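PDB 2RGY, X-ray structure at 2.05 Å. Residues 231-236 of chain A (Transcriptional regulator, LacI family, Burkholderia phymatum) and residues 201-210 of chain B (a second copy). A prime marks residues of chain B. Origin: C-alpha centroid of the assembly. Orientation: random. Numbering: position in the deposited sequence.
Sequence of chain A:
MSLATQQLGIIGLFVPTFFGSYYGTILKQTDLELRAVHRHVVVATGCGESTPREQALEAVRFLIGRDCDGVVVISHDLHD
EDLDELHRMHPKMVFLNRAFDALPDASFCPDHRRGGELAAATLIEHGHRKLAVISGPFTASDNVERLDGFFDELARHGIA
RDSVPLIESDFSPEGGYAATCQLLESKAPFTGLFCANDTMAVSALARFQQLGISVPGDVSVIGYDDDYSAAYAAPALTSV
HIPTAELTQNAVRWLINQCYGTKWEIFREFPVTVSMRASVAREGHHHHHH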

# COMPACT_ATOMS: atom_id res chain seq x y z
N ALA A 231 0.92 -12.86 -2.28
CA ALA A 231 1.92 -13.79 -2.81
C ALA A 231 3.18 -13.78 -1.97
O ALA A 231 3.92 -14.76 -1.94
CB ALA A 231 2.25 -13.44 -4.26
N TYR A 232 3.43 -12.67 -1.28
CA TYR A 232 4.63 -12.56 -0.47
C TYR A 232 4.40 -12.65 1.03
O TYR A 232 5.25 -12.23 1.82
CB TYR A 232 5.36 -11.27 -0.83
CG TYR A 232 5.68 -11.23 -2.29
CD1 TYR A 232 4.88 -10.49 -3.18
CD2 TYR A 232 6.73 -11.98 -2.81
CE1 TYR A 232 5.14 -10.51 -4.55
CE2 TYR A 232 6.99 -12.00 -4.17
CZ TYR A 232 6.20 -11.26 -5.03
OH TYR A 232 6.50 -11.26 -6.37
N ALA A 233 3.25 -13.18 1.41
CA ALA A 233 2.94 -13.36 2.81
C ALA A 233 3.71 -14.61 3.23
O ALA A 233 4.19 -15.37 2.37
CB ALA A 233 1.44 -13.58 3.00
N ALA A 234 3.85 -14.82 4.53
CA ALA A 234 4.56 -15.99 5.01
C ALA A 234 3.63 -16.78 5.92
O ALA A 234 3.41 -16.41 7.07
CB ALA A 234 5.80 -15.57 5.79
N PRO A 235 3.08 -17.90 5.41
CA PRO A 235 3.26 -18.47 4.07
C PRO A 235 2.46 -17.74 2.99
O PRO A 235 1.60 -16.91 3.32
CB PRO A 235 2.78 -19.90 4.25
CG PRO A 235 1.62 -19.71 5.20
CD PRO A 235 2.23 -18.77 6.23
N ALA A 236 2.73 -18.04 1.73
CA ALA A 236 2.01 -17.41 0.62
C ALA A 236 0.51 -17.56 0.87
O ALA A 236 0.02 -18.68 1.04
CB ALA A 236 2.41 -18.05 -0.70
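Chain B, residues 201-210: AVSALARFQQ

Residues 201-210 of chain B form a stretch of α-helix, entered from earlier in the chain, that lies against an irregular loop of chain A, residues 231-236. Its backbone holds phi near -65° and psi between about -30° and -50° throughout, and the usual i to i+4 bonds run along it, from Leu205′ N to Ala201′ O (3.0 Å) through to Gln210′ N to Ala206′ O (3.2 Å). The loop has no regular structure. Tyr232 is at phi/psi -107/19, Ala233 and Ala234 are extended at -79/165 and -123/103, and the peptide bond before Pro235 is cis.

Loop and helix advance in the same general sense: Tyr232 is nearest Ser203′ (CA to CA 5.6 Å) and Ala234 nearest Ala206′ (CA to CA 5.0 Å), so two steps along the loop match three along the helix, close to one turn. The loop is not a helix, and no crossing angle applies. Together the two stretches bury 346 Å², and no direct hydrogen bond links them; what joins them is packing and water.

Tyr232 gives up the most surface, 75 Å². Its CA-to-CB bond points toward the helix, and with chi1 at -56° (m) and chi2 at 100° the ring lies beside Ser203′, whose OG approaches ring atom CD2 to 3.6 Å, obliquely. That hydroxyl is hydrogen-bonded elsewhere in the structure. The carbonyl of Tyr232 also meets the helix: its O lies 3.6 Å from Ala206′ CB and 3.8 Å from Val202′ CG1, between residues one turn apart.

Gln209′ (50 Å²) and Ala206′ (47 Å²) cover the most on the helix side, and both direct CA-to-CB toward the loop. The methyl of Ala206′ is small enough to let the loop backbone come close, with CB 3.6 Å from Tyr232 O and 4.2 Å from Ala233 O. Ala234, covering 45 Å², points its own methyl toward the helix; its CB lies 4.0 Å from Gln209′ CG, 4.3 Å from Leu205′ O and 4.5 Å from Ala206′ CA. Ala233, between two residues that face the helix, turns its CB away and leaves its carbonyl as its nearest approach. Gln209′, with chi1 -166° (t) and chi2 -78° (m), extends past Ala234 to Pro235, where its OE1 stands 3.7 Å from both CA and CB of the proline.

Two waters connect backbone carbonyls across the contact. Water 1 donates to Tyr232 O (2.8 Å) and to Val202′ O (2.9 Å), bridging two acceptors that cannot bond to each other directly. Water 2 lies 2.7 Å from Ala206′ O and 3.2 Å from Ala233 O, one turn farther along the helix. Beyond this surface the helix carries its own side-chain bond, Arg207′ NH1 to Gln210′ OE1 at 3.0 Å, while Ala201′, Ala204′ and Phe208′ stay out of reach of the loop.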

# COMPACT_ATOMS: atom_id res chain seq x y z
N ALA B 201 12.47 -6.63 2.23
CA ALA B 201 12.73 -7.40 3.44
C ALA B 201 11.61 -8.41 3.67
O ALA B 201 11.86 -9.55 4.04
CB ALA B 201 12.85 -6.47 4.65
N VAL B 202 10.38 -7.98 3.46
CA VAL B 202 9.24 -8.87 3.65
C VAL B 202 9.32 -10.04 2.68
O VAL B 202 9.03 -11.17 3.05
CB VAL B 202 7.91 -8.13 3.46
CG1 VAL B 202 6.76 -9.13 3.42
CG2 VAL B 202 7.72 -7.15 4.59
N SER B 203 9.72 -9.77 1.44
CA SER B 203 9.87 -10.84 0.45
C SER B 203 10.98 -11.81 0.90
O SER B 203 10.90 -13.00 0.64
CB SER B 203 10.22 -10.27 -0.93
OG SER B 203 9.11 -9.60 -1.52
N ALA B 204 12.00 -11.28 1.57
CA ALA B 204 13.09 -12.13 2.04
C ALA B 204 12.55 -13.09 3.10
O ALA B 204 12.90 -14.27 3.13
CB ALA B 204 14.21 -11.29 2.62
N LEU B 205 11.69 -12.56 3.97
CA LEU B 205 11.07 -13.35 5.02
C LEU B 205 10.19 -14.40 4.38
O LEU B 205 9.99 -15.48 4.94
CB LEU B 205 10.22 -12.46 5.93
CG LEU B 205 10.97 -11.42 6.77
CD1 LEU B 205 9.98 -10.67 7.66
CD2 LEU B 205 12.02 -12.11 7.61
N ALA B 206 9.65 -14.08 3.20
CA ALA B 206 8.77 -14.99 2.48
C ALA B 206 9.55 -16.20 2.00
O ALA B 206 9.11 -17.33 2.17
CB ALA B 206 8.12 -14.29 1.30
N ARG B 207 10.71 -15.95 1.40
CA ARG B 207 11.57 -17.01 0.88
C ARG B 207 12.10 -17.87 2.02
O ARG B 207 12.02 -19.09 1.96
CB ARG B 207 12.74 -16.41 0.09
CG ARG B 207 13.62 -17.44 -0.59
CD ARG B 207 12.78 -18.48 -1.32
NE ARG B 207 13.58 -19.42 -2.08
CZ ARG B 207 13.12 -20.54 -2.62
NH1 ARG B 207 11.84 -20.88 -2.47
NH2 ARG B 207 13.93 -21.35 -3.30
N PHE B 208 12.65 -17.23 3.04
CA PHE B 208 13.18 -17.96 4.19
C PHE B 208 12.15 -18.91 4.78
O PHE B 208 12.48 -20.02 5.18
CB PHE B 208 13.65 -16.99 5.27
CG PHE B 208 14.87 -16.19 4.89
CD1 PHE B 208 15.27 -15.10 5.66
CD2 PHE B 208 15.62 -16.53 3.75
CE1 PHE B 208 16.40 -14.36 5.33
CE2 PHE B 208 16.76 -15.78 3.40
CZ PHE B 208 17.15 -14.69 4.20
N GLN B 209 10.89 -18.47 4.84
CA GLN B 209 9.83 -19.29 5.41
C GLN B 209 9.56 -20.49 4.50
O GLN B 209 9.32 -21.60 4.98
CB GLN B 209 8.56 -18.46 5.59
CG GLN B 209 7.47 -19.09 6.47
CD GLN B 209 6.65 -20.16 5.76
OE1 GLN B 209 6.50 -20.13 4.54
NE2 GLN B 209 6.09 -21.09 6.53
N GLN B 210 9.64 -20.28 3.19
CA GLN B 210 9.41 -21.35 2.23
C GLN B 210 10.49 -22.44 2.34
O GLN B 210 10.22 -23.61 2.06
CB GLN B 210 9.40 -20.81 0.79
CG GLN B 210 8.30 -19.79 0.51
CD GLN B 210 8.36 -19.23 -0.91
OE1 GLN B 210 9.32 -19.44 -1.65
NE2 GLN B 210 7.33 -18.47 -1.28
O HOH W 1 6.74 -12.43 4.19
O HOH W 2 6.40 -17.69 2.41